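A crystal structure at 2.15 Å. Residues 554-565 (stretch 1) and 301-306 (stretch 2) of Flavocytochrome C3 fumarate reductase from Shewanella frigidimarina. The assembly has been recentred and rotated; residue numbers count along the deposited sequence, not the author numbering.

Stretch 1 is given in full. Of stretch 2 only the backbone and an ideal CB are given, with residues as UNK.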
ATOM      1  N   ILE A 554      21.737  -4.829 -14.653  1.00 49.44           N
ATOM      2  CA  ILE A 554      21.508  -6.165 -14.087  1.00 48.65           C
ATOM      3  C   ILE A 554      20.210  -6.770 -14.609  1.00 49.89           C
ATOM      4  O   ILE A 554      20.241  -7.959 -15.034  1.00 51.45           O
ATOM      5  CB  ILE A 554      21.561  -6.128 -12.555  1.00 49.79           C
ATOM      6  CG1 ILE A 554      22.965  -5.890 -12.049  1.00 48.15           C
ATOM      7  CG2 ILE A 554      21.087  -7.479 -11.994  1.00 48.77           C
ATOM      8  CD1 ILE A 554      23.063  -5.444 -10.605  1.00 49.30           C
ATOM      9  N   ALA A 555      19.125  -5.991 -14.744  1.00 46.40           N
ATOM     10  CA  ALA A 555      17.855  -6.511 -15.205  1.00 46.94           C
ATOM     11  C   ALA A 555      17.922  -7.043 -16.636  1.00 47.99           C
ATOM     12  O   ALA A 555      17.316  -8.037 -17.004  1.00 45.73           O
ATOM     13  CB  ALA A 555      16.749  -5.435 -15.235  1.00 45.02           C
ATOM     14  N   GLY A 556      18.579  -6.247 -17.501  1.00 47.70           N
ATOM     15  CA  GLY A 556      18.760  -6.542 -18.917  1.00 48.99           C
ATOM     16  C   GLY A 556      19.691  -7.754 -19.100  1.00 49.76           C
ATOM     17  O   GLY A 556      19.342  -8.625 -19.887  1.00 50.34           O
ATOM     18  N   ASP A 557      20.748  -7.852 -18.343  1.00 51.71           N
ATOM     19  CA  ASP A 557      21.633  -9.027 -18.365  1.00 53.63           C
ATOM     20  C   ASP A 557      20.942 -10.279 -17.848  1.00 51.72           C
ATOM     21  O   ASP A 557      20.973 -11.276 -18.585  1.00 50.78           O
ATOM     22  CB  ASP A 557      22.915  -8.746 -17.583  1.00 55.50           C
ATOM     23  CG  ASP A 557      23.942  -9.861 -17.658  1.00 58.38           C
ATOM     24  OD1 ASP A 557      24.535 -10.111 -18.727  1.00 59.97           O
ATOM     25  OD2 ASP A 557      24.146 -10.526 -16.630  1.00 59.56           O
ATOM     26  N   ASN A 558      20.245 -10.296 -16.727  1.00 51.86           N
ATOM     27  CA  ASN A 558      19.469 -11.476 -16.318  1.00 52.56           C
ATOM     28  C   ASN A 558      18.283 -11.750 -17.211  1.00 54.41           C
ATOM     29  O   ASN A 558      17.939 -12.911 -17.490  1.00 53.83           O
ATOM     30  CB  ASN A 558      19.005 -11.371 -14.874  1.00 55.01           C
ATOM     31  CG  ASN A 558      20.221 -11.324 -13.955  1.00 57.72           C
ATOM     32  OD1 ASN A 558      20.811 -12.375 -13.747  1.00 60.66           O
ATOM     33  ND2 ASN A 558      20.651 -10.215 -13.422  1.00 58.32           N
ATOM     34  N   ALA A 559      17.626 -10.719 -17.762  1.00 52.52           N
ATOM     35  CA  ALA A 559      16.579 -10.958 -18.727  1.00 52.87           C
ATOM     36  C   ALA A 559      17.106 -11.766 -19.922  1.00 53.29           C
ATOM     37  O   ALA A 559      16.377 -12.614 -20.438  1.00 51.82           O
ATOM     38  CB  ALA A 559      15.963  -9.664 -19.235  1.00 52.08           C
ATOM     39  N   ALA A 560      18.303 -11.443 -20.410  1.00 53.75           N
ATOM     40  CA  ALA A 560      18.836 -12.025 -21.632  1.00 53.49           C
ATOM     41  C   ALA A 560      19.288 -13.466 -21.359  1.00 54.14           C
ATOM     42  O   ALA A 560      18.964 -14.367 -22.131  1.00 50.93           O
ATOM     43  CB  ALA A 560      19.994 -11.246 -22.227  1.00 51.90           C
ATOM     44  N   LYS A 561      19.961 -13.630 -20.239  1.00 54.62           N
ATOM     45  CA  LYS A 561      20.420 -14.924 -19.771  1.00 59.89           C
ATOM     46  C   LYS A 561      19.246 -15.894 -19.635  1.00 61.19           C
ATOM     47  O   LYS A 561      19.295 -17.058 -20.070  1.00 58.49           O
ATOM     48  CB  LYS A 561      21.228 -14.771 -18.473  1.00 61.26           C
ATOM     49  CG  LYS A 561      22.718 -14.695 -18.734  1.00 64.35           C
ATOM     50  CD  LYS A 561      23.669 -14.056 -17.756  1.00 67.50           C
ATOM     51  CE  LYS A 561      23.677 -14.580 -16.341  1.00 69.37           C
ATOM     52  NZ  LYS A 561      24.716 -13.967 -15.451  1.00 69.70           N
ATOM     53  N   HIS A 562      18.086 -15.381 -19.187  1.00 60.38           N
ATOM     54  CA  HIS A 562      16.935 -16.244 -18.979  1.00 58.55           C
ATOM     55  C   HIS A 562      16.270 -16.566 -20.303  1.00 61.82           C
ATOM     56  O   HIS A 562      15.669 -17.637 -20.450  1.00 61.18           O
ATOM     57  CB  HIS A 562      15.967 -15.535 -18.035  1.00 56.68           C
ATOM     58  CG  HIS A 562      14.678 -16.270 -17.813  1.00 55.32           C
ATOM     59  ND1 HIS A 562      13.552 -16.030 -18.606  1.00 54.61           N
ATOM     60  CD2 HIS A 562      14.360 -17.230 -16.936  1.00 52.75           C
ATOM     61  CE1 HIS A 562      12.586 -16.792 -18.148  1.00 54.87           C
ATOM     62  NE2 HIS A 562      13.047 -17.516 -17.130  1.00 54.35           N
ATOM     63  N   ALA A 563      16.350 -15.653 -21.277  1.00 62.26           N
ATOM     64  CA  ALA A 563      15.798 -15.904 -22.592  1.00 64.69           C
ATOM     65  C   ALA A 563      16.617 -16.880 -23.431  1.00 66.32           C
ATOM     66  O   ALA A 563      16.078 -17.669 -24.174  1.00 66.50           O
ATOM     67  CB  ALA A 563      15.672 -14.625 -23.414  1.00 63.68           C
ATOM     68  N   LEU A 564      17.919 -16.675 -23.428  1.00 70.60           N
ATOM     69  CA  LEU A 564      18.842 -17.629 -24.040  1.00 75.14           C
ATOM     70  C   LEU A 564      19.027 -18.615 -22.922  1.00 79.09           C
ATOM     71  O   LEU A 564      18.189 -18.474 -21.997  1.00 83.04           O
ATOM     72  CB  LEU A 564      20.181 -16.915 -24.188  1.00 72.61           C
ATOM     73  CG  LEU A 564      19.947 -15.630 -24.976  1.00 71.82           C
ATOM     74  CD1 LEU A 564      21.125 -14.685 -24.888  1.00 71.12           C
ATOM     75  CD2 LEU A 564      19.585 -15.968 -26.406  1.00 72.74           C
ATOM     76  N   ASP A 565      20.059 -19.418 -22.856  1.00 82.26           N
ATOM     77  CA  ASP A 565      20.128 -20.124 -21.549  1.00 85.60           C
ATOM     78  C   ASP A 565      20.796 -21.459 -21.793  1.00 85.97           C
ATOM     79  O   ASP A 565      21.932 -21.793 -21.415  1.00 88.16           O
ATOM     80  CB  ASP A 565      18.776 -20.425 -20.921  1.00 86.75           C
ATOM     81  CG  ASP A 565      17.680 -21.287 -21.499  1.00 88.48           C
ATOM     82  OD1 ASP A 565      18.076 -22.449 -21.731  1.00 89.42           O
ATOM     83  OD2 ASP A 565      16.499 -20.965 -21.765  1.00 89.21           O
ATOM     84  N   UNK A 301       7.233 -13.074 -25.393  1.00 49.34           N
ATOM     85  CA  UNK A 301       8.620 -12.774 -25.041  1.00 52.30           C
ATOM     86  C   UNK A 301       8.960 -13.761 -23.923  1.00 51.02           C
ATOM     87  O   UNK A 301       8.050 -14.004 -23.126  1.00 51.19           O
ATOM     88  CB  UNK A 301       8.815 -11.318 -24.613  1.00 52.30           C
ATOM     89  N   UNK A 302      10.169 -14.271 -23.922  1.00 50.80           N
ATOM     90  CA  UNK A 302      10.625 -15.070 -22.823  1.00 54.79           C
ATOM     91  C   UNK A 302      10.955 -14.191 -21.612  1.00 54.13           C
ATOM     92  O   UNK A 302      10.825 -14.732 -20.517  1.00 50.35           O
ATOM     93  CB  UNK A 302      11.842 -15.895 -23.244  1.00 54.79           C
ATOM     94  N   UNK A 303      11.450 -12.939 -21.813  1.00 51.11           N
ATOM     95  CA  UNK A 303      11.591 -12.075 -20.627  1.00 49.45           C
ATOM     96  C   UNK A 303      11.023 -10.664 -20.883  1.00 48.23           C
ATOM     97  O   UNK A 303      11.059 -10.101 -21.988  1.00 47.88           O
ATOM     98  CB  UNK A 303      13.063 -11.977 -20.222  1.00 49.45           C
ATOM     99  N   UNK A 304      10.438 -10.073 -19.880  1.00 47.11           N
ATOM    100  CA  UNK A 304       9.788  -8.775 -19.844  1.00 44.03           C
ATOM    101  C   UNK A 304      10.444  -8.012 -18.676  1.00 47.32           C
ATOM    102  O   UNK A 304      10.619  -8.520 -17.576  1.00 44.06           O
ATOM    103  CB  UNK A 304       8.272  -8.900 -19.678  1.00 44.03           C
ATOM    104  N   UNK A 305      11.001  -6.835 -18.959  1.00 46.69           N
ATOM    105  CA  UNK A 305      11.685  -5.996 -17.960  1.00 44.55           C
ATOM    106  C   UNK A 305      10.832  -4.734 -17.765  1.00 43.38           C
ATOM    107  O   UNK A 305      10.591  -4.000 -18.737  1.00 42.77           O
ATOM    108  CB  UNK A 305      13.108  -5.644 -18.398  1.00 44.55           C
ATOM    109  N   UNK A 306      10.253  -4.561 -16.616  1.00 39.49           N
ATOM    110  CA  UNK A 306       9.542  -3.334 -16.280  1.00 40.84           C
ATOM    111  C   UNK A 306      10.570  -2.226 -16.049  1.00 39.42           C
ATOM    112  O   UNK A 306      11.433  -2.447 -15.194  1.00 42.01           O
ATOM    113  CB  UNK A 306       8.655  -3.529 -15.049  1.00 40.84           C
TER

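Stretch 1 is mostly helix, 554 to 563, and stretch 2 ends in a strand. The two axes run nearly antiparallel, at 168°, with a closest approach of 8.2 Å. The helix side nearest the strand carries Ala 555, Ala 559 and Ala 563, whose small side chains let the backbones come close.

Position 301 has extended backbone angles, and its CA-to-CB bond points sideways to the helix. No atom of stretch 1 lies within 5.5 Å of the ideal CB. Stretch 1 therefore sets no preference here. The deposited residue is Ala 301, which makes no contact with the helix.

At position 302 the chain turns a corner, with phi/psi of -75/-33. The CA-to-CB bond points toward stretch 1, and the ideal CB is 4.0 Å from Ala 563 CA. Beyond it lie the carbonyl of Ala 563 and the carboxylate of Asp 565, past the end of the helix. A long side chain could follow this route, and a positive charge would suit its end. Lysine or arginine fits best, and glutamine is possible. The residue is Lys 302. Its aliphatic part runs past the helix end, with CD 3.3 Å from Ala 563 O. Its NZ forms a long salt bridge with Asp 565 OD2, at 3.9 Å. The backbone of the same residue comes close to His 562, whose ND1 is 3.6 Å from Lys 302 O.

Position 303 is extended and faces the helix. Its ideal CB is 3.4 Å from Ala 559 O and 4.4 Å from His 562 ND1. The CA atoms of 303 and Ala 559 are only 5.5 Å apart, so a small side chain suits the site. The polar atoms nearby favour one with a hydroxyl. Serine is the simplest choice; threonine is conceivable, and alanine would fit but would offer His 562 ND1 and Ala 559 O no hydroxyl. The residue is Ser 303, with chi1 in m. Its OG donates a hydrogen bond to Ala 559 O at 2.9 Å. It also accepts one from His 562 ND1, at 3.1 Å from OG. The hydroxyl thus links the helix backbone to the imidazole, which it meets at the ring edge. Ala 559 O also accepts the helical bond from Ala 563 N, at 3.2 Å.

Position 304 points away, in keeping with the alternation of a strand. Stretch 1 does not restrict it. The residue is Val 304.

Position 305 turns back toward the helix. Its ideal CB lies 4.8 Å from Ala 555 CB and 5.0 Å from Ala 559 CB, leaving room for a medium apolar side chain. Valine or isoleucine would suit, and both favour strands. The residue is Val 305, chi1 t. Its CG1 lies 3.8 Å from Ala 555 CB, and its CG2 lies 3.5 Å from Ala 559 CB, so both methyls pack on the alanines.

Position 306 is out of reach of stretch 1. The residue is Leu 306.

Stretch 2 (301-306) AKSVVL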
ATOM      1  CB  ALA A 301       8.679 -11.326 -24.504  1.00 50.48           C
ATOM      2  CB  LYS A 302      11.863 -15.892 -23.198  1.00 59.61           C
ATOM      3  CG  LYS A 302      11.507 -17.037 -24.163  1.00 65.47           C
ATOM      4  CD  LYS A 302      12.779 -17.870 -24.495  1.00 69.64           C
ATOM      5  CE  LYS A 302      12.430 -19.350 -24.733  1.00 69.79           C
ATOM      6  NZ  LYS A 302      13.437 -20.293 -24.135  1.00 70.51           N
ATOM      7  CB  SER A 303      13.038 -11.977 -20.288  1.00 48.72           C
ATOM      8  OG  SER A 303      13.644 -13.123 -19.792  1.00 54.80           O
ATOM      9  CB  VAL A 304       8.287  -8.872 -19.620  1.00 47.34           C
ATOM     10  CG1 VAL A 304       7.675  -7.457 -19.700  1.00 44.93           C
ATOM     11  CG2 VAL A 304       7.555  -9.709 -20.688  1.00 45.21           C
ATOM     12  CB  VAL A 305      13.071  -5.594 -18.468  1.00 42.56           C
ATOM     13  CG1 VAL A 305      13.809  -4.633 -17.513  1.00 41.88           C
ATOM     14  CG2 VAL A 305      13.989  -6.761 -18.824  1.00 39.63           C
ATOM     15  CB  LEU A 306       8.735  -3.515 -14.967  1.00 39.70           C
ATOM     16  CG  LEU A 306       7.631  -4.601 -15.109  1.00 41.95           C
ATOM     17  CD1 LEU A 306       6.792  -4.806 -13.807  1.00 40.58           C
ATOM     18  CD2 LEU A 306       6.724  -4.319 -16.280  1.00 39.54           C
TER
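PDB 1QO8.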